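Local structure of AxyAgu115A (Amphibacillus xylanus NBRC 15112, 6NPS) at residues A712-S717 with E740-F745; D269-I274 with K282-G287; F817-G822 with S828-F833; G68-S73 with I85-I90. The protein is a glycoside hydrolase of family GH115, an alpha-glucuronidase that probably releases glucuronic acid side groups from arabinoglucuronoxylan. The protein carries 3 engineered substitutions. One frame throughout, in Å; residues are numbered along the deposited sequence.

Interaction 1: A712-S717 with E740-F745; sequences AEYHIS and ETIHVF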
# COMPACT_ATOMS: atom_id res chain seq x y z
N ALA A 712 22.71 16.21 12.03
CA ALA A 712 21.56 16.71 12.78
C ALA A 712 21.82 16.45 14.26
O ALA A 712 21.94 15.29 14.65
CB ALA A 712 20.29 15.99 12.34
N GLU A 713 21.92 17.51 15.06
CA GLU A 713 22.15 17.37 16.49
C GLU A 713 20.84 17.31 17.26
O GLU A 713 19.88 18.01 16.93
CB GLU A 713 22.98 18.55 17.03
CG GLU A 713 24.36 18.67 16.44
CD GLU A 713 25.22 19.71 17.16
OE1 GLU A 713 25.20 19.74 18.41
OE2 GLU A 713 25.91 20.50 16.47
N TYR A 714 20.80 16.49 18.30
CA TYR A 714 19.65 16.46 19.20
C TYR A 714 20.11 16.81 20.62
O TYR A 714 21.28 16.63 20.97
CB TYR A 714 18.94 15.07 19.16
CG TYR A 714 19.85 13.88 19.40
CD1 TYR A 714 20.09 13.43 20.69
CD2 TYR A 714 20.47 13.22 18.34
CE1 TYR A 714 20.92 12.33 20.93
CE2 TYR A 714 21.29 12.13 18.56
CZ TYR A 714 21.52 11.69 19.86
OH TYR A 714 22.34 10.62 20.09
N HIS A 715 19.17 17.29 21.44
CA HIS A 715 19.43 17.58 22.86
C HIS A 715 18.25 17.08 23.69
O HIS A 715 17.09 17.40 23.41
CB HIS A 715 19.66 19.10 23.09
CG HIS A 715 20.51 19.74 22.03
ND1 HIS A 715 21.88 19.59 21.97
CD2 HIS A 715 20.17 20.51 20.96
CE1 HIS A 715 22.35 20.25 20.92
NE2 HIS A 715 21.33 20.81 20.29
N ILE A 716 18.54 16.27 24.69
CA ILE A 716 17.53 15.60 25.50
C ILE A 716 17.60 16.09 26.94
O ILE A 716 18.67 16.12 27.54
CB ILE A 716 17.73 14.08 25.42
CG1 ILE A 716 17.56 13.62 23.97
CG2 ILE A 716 16.75 13.36 26.33
CD1 ILE A 716 18.36 12.37 23.62
N SER A 717 16.46 16.47 27.51
CA SER A 717 16.42 16.80 28.92
C SER A 717 15.11 16.32 29.51
O SER A 717 14.13 16.06 28.79
CB SER A 717 16.59 18.31 29.16
OG SER A 717 15.50 19.00 28.58
N GLU A 740 19.79 6.44 16.76
CA GLU A 740 20.28 6.25 18.12
C GLU A 740 19.11 5.82 19.00
O GLU A 740 18.02 6.39 18.91
CB GLU A 740 20.91 7.54 18.63
CG GLU A 740 21.36 7.50 20.09
CD GLU A 740 22.70 6.80 20.29
OE1 GLU A 740 23.26 6.30 19.30
OE2 GLU A 740 23.19 6.74 21.45
N THR A 741 19.30 4.80 19.83
CA THR A 741 18.29 4.37 20.77
C THR A 741 18.57 4.98 22.14
O THR A 741 19.68 4.83 22.66
CB THR A 741 18.26 2.84 20.85
OG1 THR A 741 17.82 2.31 19.60
CG2 THR A 741 17.32 2.38 21.98
N ILE A 742 17.60 5.69 22.70
CA ILE A 742 17.78 6.35 23.99
C ILE A 742 17.05 5.51 25.03
O ILE A 742 15.85 5.22 24.87
CB ILE A 742 17.25 7.80 23.97
CG1 ILE A 742 17.76 8.59 22.74
CG2 ILE A 742 17.54 8.52 25.34
CD1 ILE A 742 19.27 8.75 22.64
N HIS A 743 17.76 5.09 26.07
CA HIS A 743 17.13 4.37 27.17
C HIS A 743 16.63 5.34 28.22
O HIS A 743 17.29 6.33 28.56
CB HIS A 743 18.10 3.35 27.77
CG HIS A 743 18.70 2.49 26.72
ND1 HIS A 743 18.03 1.41 26.18
CD2 HIS A 743 19.85 2.60 26.02
CE1 HIS A 743 18.77 0.87 25.23
NE2 HIS A 743 19.89 1.57 25.12
N VAL A 744 15.45 5.05 28.75
CA VAL A 744 14.80 5.88 29.75
C VAL A 744 14.83 5.14 31.08
O VAL A 744 14.54 3.95 31.13
CB VAL A 744 13.35 6.21 29.35
CG1 VAL A 744 12.73 7.14 30.36
CG2 VAL A 744 13.31 6.87 27.96
N PHE A 745 15.11 5.87 32.17
CA PHE A 745 15.27 5.30 33.51
C PHE A 745 14.37 6.03 34.49
O PHE A 745 14.37 7.27 34.52
CB PHE A 745 16.72 5.37 34.02
CG PHE A 745 17.72 4.86 33.04
CD1 PHE A 745 17.75 3.51 32.71
CD2 PHE A 745 18.62 5.72 32.42
CE1 PHE A 745 18.66 3.03 31.79
CE2 PHE A 745 19.54 5.23 31.50
CZ PHE A 745 19.55 3.89 31.18
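Y714 reaches from strand 712-717 to meet both E740 and I742 of strand 740-745. From CB the ring is launched with CG lodged between the backbone N and the carbonyl carbon (chi1 53°), which sends the long axis of the phenol across the gap. CE1 comes within 4.3 Å of I742 CD1, which approaches obliquely. CZ then lies 4.2 Å from E740 CG, and at the tip OH rests against the aliphatic part of the glutamate, 3.3 Å from E740 CG and 3.7 Å from E740 CB. The two side chains cross at about a right angle, with ring and carboxylate planes 27° apart. This is the interior of a beta sandwich: strand 712-718 belongs to one sheet and strand 739-746 to the sheet facing it, the axes of the two segments running 10.9 Å apart and only 8° from parallel, so side chains rather than backbone hydrogen bonds bridge the layers. The carboxylate of E740 makes its bond outside the pair, where OE1 forms a salt bridge with K737. An alanine in place of E740 would remove the CG methylene that the tyrosine hydroxyl rests against, and would probably open a gap there and leave K737 without its carboxylate mate. Two residues farther along each strand, I716 and I742 reach toward each other tip to tip, CD1 of I716 lying 3.9 Å from CD1 of I742. C725 of strand 723-725 touches both isoleucines, and I704 of strand 700-706 packs on Y714.

Interaction 2: D269-I274 with K282-G287; sequences DAWNFI and KFWEDG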
# COMPACT_ATOMS: atom_id res chain seq x y z
N ASP A 269 -15.48 -44.59 -21.49
CA ASP A 269 -14.71 -43.34 -21.58
C ASP A 269 -15.39 -42.23 -20.78
O ASP A 269 -15.67 -41.13 -21.28
CB ASP A 269 -14.50 -42.90 -23.03
CG ASP A 269 -13.22 -42.09 -23.21
OD1 ASP A 269 -12.72 -41.99 -24.35
OD2 ASP A 269 -12.71 -41.56 -22.20
N ALA A 270 -15.66 -42.51 -19.51
CA ALA A 270 -16.36 -41.59 -18.64
C ALA A 270 -16.19 -42.06 -17.21
O ALA A 270 -16.60 -43.18 -16.87
CB ALA A 270 -17.85 -41.50 -19.01
N TRP A 271 -15.56 -41.24 -16.36
CA TRP A 271 -15.45 -41.55 -14.93
C TRP A 271 -16.78 -41.16 -14.30
O TRP A 271 -16.94 -40.09 -13.70
CB TRP A 271 -14.27 -40.81 -14.31
CG TRP A 271 -13.93 -41.28 -12.94
CD1 TRP A 271 -14.06 -40.58 -11.77
CD2 TRP A 271 -13.41 -42.57 -12.57
NE1 TRP A 271 -13.64 -41.34 -10.71
CE2 TRP A 271 -13.24 -42.57 -11.17
CE3 TRP A 271 -13.05 -43.71 -13.30
CZ2 TRP A 271 -12.75 -43.67 -10.48
CZ3 TRP A 271 -12.56 -44.81 -12.61
CH2 TRP A 271 -12.42 -44.79 -11.21
N ASN A 272 -17.76 -42.04 -14.48
CA ASN A 272 -19.17 -41.70 -14.25
C ASN A 272 -19.95 -43.01 -14.12
O ASN A 272 -20.18 -43.70 -15.11
CB ASN A 272 -19.70 -40.85 -15.40
CG ASN A 272 -21.05 -40.22 -15.08
OD1 ASN A 272 -21.99 -40.91 -14.68
ND2 ASN A 272 -21.14 -38.90 -15.25
N PHE A 273 -20.33 -43.35 -12.89
CA PHE A 273 -21.04 -44.59 -12.64
C PHE A 273 -22.47 -44.55 -13.16
O PHE A 273 -23.09 -45.61 -13.31
CB PHE A 273 -21.05 -44.90 -11.14
CG PHE A 273 -21.42 -46.32 -10.82
CD1 PHE A 273 -20.52 -47.35 -11.05
CD2 PHE A 273 -22.65 -46.62 -10.27
CE1 PHE A 273 -20.85 -48.66 -10.74
CE2 PHE A 273 -22.98 -47.92 -9.96
CZ PHE A 273 -22.07 -48.94 -10.21
N ILE A 274 -23.00 -43.36 -13.43
CA ILE A 274 -24.35 -43.25 -13.98
C ILE A 274 -24.35 -43.54 -15.47
O ILE A 274 -25.10 -44.39 -15.96
CB ILE A 274 -24.94 -41.86 -13.68
CG1 ILE A 274 -25.01 -41.62 -12.16
CG2 ILE A 274 -26.31 -41.67 -14.33
CD1 ILE A 274 -24.72 -40.18 -11.76
N LYS A 282 -16.51 -53.11 -14.77
CA LYS A 282 -15.49 -54.03 -15.27
C LYS A 282 -14.10 -53.49 -14.98
O LYS A 282 -13.17 -54.27 -14.74
CB LYS A 282 -15.69 -54.29 -16.79
CG LYS A 282 -14.74 -55.35 -17.37
CD LYS A 282 -15.30 -56.78 -17.28
CE LYS A 282 -14.54 -57.75 -18.19
NZ LYS A 282 -15.40 -58.33 -19.26
N PHE A 283 -13.95 -52.17 -14.91
CA PHE A 283 -12.69 -51.58 -14.48
C PHE A 283 -12.34 -52.02 -13.06
O PHE A 283 -11.22 -52.49 -12.81
CB PHE A 283 -12.78 -50.06 -14.63
CG PHE A 283 -11.52 -49.32 -14.27
CD1 PHE A 283 -10.35 -49.49 -15.01
CD2 PHE A 283 -11.52 -48.41 -13.22
CE1 PHE A 283 -9.17 -48.77 -14.65
CE2 PHE A 283 -10.36 -47.70 -12.85
CZ PHE A 283 -9.18 -47.87 -13.59
N TRP A 284 -13.29 -51.90 -12.12
CA TRP A 284 -13.08 -52.30 -10.73
C TRP A 284 -12.89 -53.81 -10.61
O TRP A 284 -12.06 -54.28 -9.82
CB TRP A 284 -14.25 -51.83 -9.87
CG TRP A 284 -14.28 -50.33 -9.68
CD1 TRP A 284 -13.20 -49.49 -9.73
CD2 TRP A 284 -15.41 -49.50 -9.40
NE1 TRP A 284 -13.60 -48.18 -9.50
CE2 TRP A 284 -14.96 -48.18 -9.29
CE3 TRP A 284 -16.76 -49.77 -9.20
CZ2 TRP A 284 -15.82 -47.11 -9.02
CZ3 TRP A 284 -17.62 -48.69 -8.92
CH2 TRP A 284 -17.14 -47.39 -8.84
N GLU A 285 -13.65 -54.58 -11.39
CA GLU A 285 -13.48 -56.04 -11.43
C GLU A 285 -12.07 -56.45 -11.88
O GLU A 285 -11.44 -57.31 -11.27
CB GLU A 285 -14.53 -56.66 -12.36
CG GLU A 285 -14.38 -58.15 -12.46
CD GLU A 285 -15.21 -58.76 -13.61
OE1 GLU A 285 -16.04 -58.04 -14.21
OE2 GLU A 285 -15.02 -59.96 -13.90
N ASP A 286 -11.58 -55.87 -12.99
CA ASP A 286 -10.24 -56.23 -13.44
C ASP A 286 -9.17 -55.75 -12.46
O ASP A 286 -8.14 -56.42 -12.29
CB ASP A 286 -10.01 -55.67 -14.84
CG ASP A 286 -10.74 -56.52 -15.92
OD1 ASP A 286 -11.46 -57.45 -15.51
OD2 ASP A 286 -10.58 -56.29 -17.15
N GLY A 287 -9.41 -54.64 -11.77
CA GLY A 287 -8.49 -54.22 -10.72
C GLY A 287 -8.43 -55.21 -9.56
O GLY A 287 -7.35 -55.52 -9.03
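W271 and F273 project from the loop 269-274 onto the helix that carries F283 and W284. W271 comes first, at the centre of an inverse gamma turn whose weak bond runs from N272 N to A270 O. Its indole swings out with CG anti to the backbone N (chi1 -168°), and the far end of the six-membered ring does the touching: W271 CZ3 is 3.6 Å from F283 CE2, and W271 CH2 is 4.0 Å from W284 NE1. F283 CD2 lies at the edge of the indole, in its plane, and the planes of the two rings are 86° apart. The pyrrole end is tied elsewhere, NE1 bonding to the carbonyl O of R303, while Y257 meets both W271 and F283. An alanine at W271 would take away the ring edge against F283 and is likely to leave a gap beside W284 and the R303 carbonyl without its donor. N272 bonds within its own loop, its OD1 receiving a weak bond from I274 N and another from T275 N. F273 then lays its ring nearly parallel to the W284 six-membered ring, at 19°, but so far slid that they barely overlap, F273 CE1 standing 3.7 Å from W284 CZ3. Y267, just ahead of the loop segment, bonds to D286 of the helix, but no hydrogen bond joins 269-274 to 282-287, so between these two segments the contact rests on ring packing.

Interaction 3: F817-G822 with S828-F833; sequences FEVLDG and SAIKAF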
# COMPACT_ATOMS: atom_id res chain seq x y z
N PHE A 817 -8.97 -28.70 33.77
CA PHE A 817 -8.10 -28.05 32.80
C PHE A 817 -6.64 -28.43 33.02
O PHE A 817 -6.16 -28.49 34.15
CB PHE A 817 -8.26 -26.53 32.88
CG PHE A 817 -9.45 -26.02 32.11
CD1 PHE A 817 -9.37 -25.79 30.77
CD2 PHE A 817 -10.66 -25.79 32.78
CE1 PHE A 817 -10.48 -25.35 30.04
CE2 PHE A 817 -11.74 -25.33 32.11
CZ PHE A 817 -11.66 -25.10 30.72
N GLU A 818 -5.95 -28.70 31.94
CA GLU A 818 -4.52 -28.98 31.96
C GLU A 818 -3.78 -27.93 31.15
O GLU A 818 -4.28 -27.48 30.10
CB GLU A 818 -4.22 -30.36 31.37
CG GLU A 818 -4.79 -31.52 32.16
CD GLU A 818 -3.82 -32.03 33.22
OE1 GLU A 818 -2.76 -31.39 33.41
OE2 GLU A 818 -4.14 -33.05 33.86
N VAL A 819 -2.56 -27.59 31.56
CA VAL A 819 -1.72 -26.69 30.77
C VAL A 819 -0.93 -27.55 29.80
O VAL A 819 -0.23 -28.48 30.22
CB VAL A 819 -0.76 -25.87 31.65
CG1 VAL A 819 0.15 -24.94 30.75
CG2 VAL A 819 -1.54 -25.04 32.71
N LEU A 820 -1.04 -27.23 28.50
CA LEU A 820 -0.25 -27.85 27.45
C LEU A 820 0.97 -26.95 27.23
O LEU A 820 0.85 -25.89 26.61
CB LEU A 820 -1.08 -28.00 26.17
CG LEU A 820 -2.30 -28.92 26.28
CD1 LEU A 820 -3.17 -28.92 24.97
CD2 LEU A 820 -1.83 -30.31 26.54
N ASP A 821 2.13 -27.38 27.74
CA ASP A 821 3.35 -26.59 27.64
C ASP A 821 3.71 -26.34 26.19
O ASP A 821 3.62 -27.24 25.36
CB ASP A 821 4.52 -27.30 28.33
CG ASP A 821 4.26 -27.59 29.81
OD1 ASP A 821 3.40 -26.91 30.42
OD2 ASP A 821 4.93 -28.50 30.35
N GLY A 822 4.09 -25.10 25.88
CA GLY A 822 4.57 -24.76 24.54
C GLY A 822 3.53 -24.80 23.45
O GLY A 822 3.87 -24.61 22.29
N SER A 828 1.41 -20.94 25.86
CA SER A 828 0.87 -22.28 26.07
C SER A 828 -0.64 -22.18 25.91
O SER A 828 -1.16 -21.15 25.48
CB SER A 828 1.26 -22.84 27.45
OG SER A 828 0.64 -22.10 28.49
N ALA A 829 -1.34 -23.24 26.29
CA ALA A 829 -2.78 -23.24 26.15
C ALA A 829 -3.33 -24.10 27.26
O ALA A 829 -2.61 -24.90 27.85
CB ALA A 829 -3.23 -23.80 24.77
N ILE A 830 -4.61 -23.94 27.53
CA ILE A 830 -5.26 -24.81 28.51
C ILE A 830 -6.38 -25.54 27.78
O ILE A 830 -6.98 -25.01 26.85
CB ILE A 830 -5.80 -24.04 29.74
CG1 ILE A 830 -6.88 -23.03 29.33
CG2 ILE A 830 -4.66 -23.34 30.51
CD1 ILE A 830 -7.57 -22.41 30.54
N LYS A 831 -6.63 -26.78 28.20
CA LYS A 831 -7.62 -27.63 27.56
C LYS A 831 -8.17 -28.57 28.62
O LYS A 831 -7.44 -29.01 29.50
CB LYS A 831 -7.00 -28.39 26.38
CG LYS A 831 -8.00 -29.28 25.66
CD LYS A 831 -7.34 -30.10 24.55
CE LYS A 831 -8.36 -30.97 23.87
NZ LYS A 831 -7.79 -31.79 22.76
N ALA A 832 -9.47 -28.86 28.56
CA ALA A 832 -10.06 -29.75 29.54
C ALA A 832 -9.79 -31.21 29.21
O ALA A 832 -9.87 -31.62 28.05
CB ALA A 832 -11.57 -29.53 29.64
N PHE A 833 -9.47 -32.01 30.23
CA PHE A 833 -9.33 -33.46 30.08
C PHE A 833 -10.23 -34.15 31.10
O PHE A 833 -10.30 -33.71 32.25
CB PHE A 833 -7.88 -33.93 30.31
CG PHE A 833 -6.94 -33.54 29.22
CD1 PHE A 833 -6.56 -34.46 28.24
CD2 PHE A 833 -6.44 -32.25 29.15
CE1 PHE A 833 -5.71 -34.08 27.20
CE2 PHE A 833 -5.58 -31.87 28.13
CZ PHE A 833 -5.22 -32.78 27.15
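E818 and K831 exchange two backbone hydrogen bonds, E818 N to K831 O at 2.9 Å and K831 N to E818 O at 3.1 Å, the first nearly straight at 170°. One hydrogen-bonded pair farther on, L820 N reaches A829 O at 2.9 Å, whereas the return bond from A829 N to L820 O is long and weak. These antiparallel pairs make the two strands a beta hairpin. On the face bearing E818 and L820, CG of E818, set beside its backbone N (chi1 -65°), sits 3.5 Å from F833 CD2. The bend at chi2 then turns the carboxylate so that its plane stands 82° from the ring, and OE2 forms a salt bridge with R816. L820 CD2 touches F833 CZ at 4.2 Å. On the other face, A832 CB lies over one face of the F817 ring, 4.3 Å from CE1. I830 CD1 comes to F817 CD1 at 3.8 Å, while V819 CG2 meets I830 CG2 more loosely. On the E818 and L820 side, K831 stretches fully extended to a salt bridge with E433 on helix 428-440, whose W432 packs on L820 and F833. On the other side, F817 and I830 face V848 of strand 847-854, F817 and A832 touch A934 of strand 926-934, and I830 bonds by its backbone to L941, so the hairpin is sandwiched between its own beta domain and a helix of the barrel region.

Interaction 4: G68-S73 with I85-I90; sequences GTVGHS and IDLTEI
V70 occupies the second position of a type II beta turn, closed by H72 N bonding to T69 O at 2.8 Å, and this places its CA 7.8 Å from that of L87 in the short 3-10 segment 87-89. G71, in the third position, has a positive phi of 79°, where a CB would jam against the carbonyl O of V70. With CG1 of V70 anti to the backbone N, CG2 stands beside that nitrogen and becomes the methyl that does the touching. It has two neighbours: L87 CD2, met tip to tip at 4.0 Å, and I90 CD1, at 3.8 Å. The contact is thus one valine methyl against two branch ends, with no hydrogen bond across it. The 3-10 segment itself is held at its start by D86. Its OD1 accepts the hydroxyl of T88 at 2.6 Å from OG1 and the backbone of T88 at 3.1 Å from N, both from the same face of the carboxylate. The OG1 bond arrives on the syn side, 26° out of the plane; the N bond comes from above it, and forms an Asx turn. N80 OD1 takes the backbone N-H of L87, tying the segment to helix 74-81. S73 OG caps the start of that helix at L76 N, while I90 also touches L98 and V162. The contact joins the two ends of a strand-helix-loop connection: the turn leaving strand 64-69, an outermost strand of its mixed sheet within this chain, and the loop leading from helix 74-81 to strand 97-106 of the same sheet.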
# COMPACT_ATOMS: atom_id res chain seq x y z
N GLY A 68 12.94 -66.07 13.67
CA GLY A 68 11.94 -66.84 12.97
C GLY A 68 10.55 -66.32 13.27
O GLY A 68 10.35 -65.49 14.17
N THR A 69 9.60 -66.81 12.47
CA THR A 69 8.18 -66.55 12.61
C THR A 69 7.52 -67.83 13.10
O THR A 69 7.77 -68.91 12.53
CB THR A 69 7.55 -66.13 11.27
OG1 THR A 69 8.28 -65.03 10.71
CG2 THR A 69 6.08 -65.70 11.46
N VAL A 70 6.72 -67.72 14.16
CA VAL A 70 6.04 -68.91 14.67
C VAL A 70 5.27 -69.59 13.54
O VAL A 70 4.68 -68.91 12.68
CB VAL A 70 5.09 -68.55 15.83
CG1 VAL A 70 4.34 -69.81 16.30
CG2 VAL A 70 5.82 -67.93 17.00
N GLY A 71 5.29 -70.92 13.50
CA GLY A 71 4.65 -71.62 12.42
C GLY A 71 5.45 -71.66 11.14
O GLY A 71 5.01 -72.29 10.17
N HIS A 72 6.61 -71.02 11.08
CA HIS A 72 7.47 -71.05 9.91
C HIS A 72 8.91 -71.31 10.33
O HIS A 72 9.85 -70.82 9.68
CB HIS A 72 7.40 -69.74 9.13
CG HIS A 72 6.05 -69.43 8.56
ND1 HIS A 72 5.52 -70.13 7.50
CD2 HIS A 72 5.14 -68.49 8.88
CE1 HIS A 72 4.33 -69.64 7.20
NE2 HIS A 72 4.08 -68.63 8.02
N SER A 73 9.11 -71.99 11.44
CA SER A 73 10.45 -72.17 11.96
C SER A 73 10.47 -73.44 12.76
O SER A 73 9.91 -73.50 13.86
CB SER A 73 10.89 -70.99 12.84
OG SER A 73 11.96 -71.42 13.67
N ILE A 85 12.11 -71.36 25.40
CA ILE A 85 11.24 -70.22 25.16
C ILE A 85 9.81 -70.70 25.39
O ILE A 85 9.53 -71.90 25.46
CB ILE A 85 11.39 -69.64 23.74
CG1 ILE A 85 11.10 -70.71 22.68
CG2 ILE A 85 12.81 -69.03 23.53
CD1 ILE A 85 11.15 -70.17 21.23
N ASP A 86 8.89 -69.74 25.52
CA ASP A 86 7.48 -70.02 25.78
C ASP A 86 6.66 -69.30 24.70
O ASP A 86 6.24 -68.16 24.87
CB ASP A 86 7.08 -69.59 27.19
CG ASP A 86 5.60 -69.82 27.47
OD1 ASP A 86 4.91 -70.40 26.61
OD2 ASP A 86 5.13 -69.42 28.56
N LEU A 87 6.43 -69.99 23.59
CA LEU A 87 5.74 -69.39 22.46
C LEU A 87 4.27 -69.11 22.75
O LEU A 87 3.65 -68.36 21.98
CB LEU A 87 5.86 -70.30 21.24
CG LEU A 87 7.25 -70.35 20.60
CD1 LEU A 87 7.21 -71.22 19.31
CD2 LEU A 87 7.80 -68.93 20.34
N THR A 88 3.68 -69.67 23.81
CA THR A 88 2.30 -69.28 24.09
C THR A 88 2.19 -67.81 24.48
O THR A 88 1.10 -67.25 24.42
CB THR A 88 1.70 -70.14 25.20
OG1 THR A 88 2.36 -69.81 26.43
CG2 THR A 88 1.88 -71.63 24.88
N GLU A 89 3.30 -67.18 24.85
CA GLU A 89 3.25 -65.76 25.17
C GLU A 89 2.93 -64.89 23.96
O GLU A 89 2.46 -63.75 24.12
CB GLU A 89 4.59 -65.32 25.76
CG GLU A 89 4.62 -65.27 27.25
CD GLU A 89 5.99 -64.86 27.76
OE1 GLU A 89 6.92 -65.69 27.68
OE2 GLU A 89 6.12 -63.71 28.23
N ILE A 90 3.22 -65.35 22.75
CA ILE A 90 3.05 -64.51 21.56
C ILE A 90 2.15 -65.13 20.51
O ILE A 90 1.72 -64.41 19.59
CB ILE A 90 4.40 -64.14 20.92
CG1 ILE A 90 5.01 -65.37 20.24
CG2 ILE A 90 5.36 -63.47 21.96
CD1 ILE A 90 6.33 -65.06 19.50

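How the interactions relate
Along the chain the contacts follow one another without overlap, in the order interaction 4, interaction 2, interaction 1 and interaction 3. None touches another: the closest are interactions 2 and 4, about 24 Å apart at their nearest atoms. Interaction 4 lies in the N-terminal alpha/beta sheet region, interaction 2 in the TIM-barrel part of the GH115 fold, interaction 1 between two facing sheets, and interaction 3 in the C-terminal GH115 domain. Interactions 1 and 4 lie on opposite sides of the chain centre, their centres about 81 Å apart. Interaction 3 is the most central, about 17 Å from that centre, and is where the C-terminal domain meets helix 428-440, joining distant parts of the sequence.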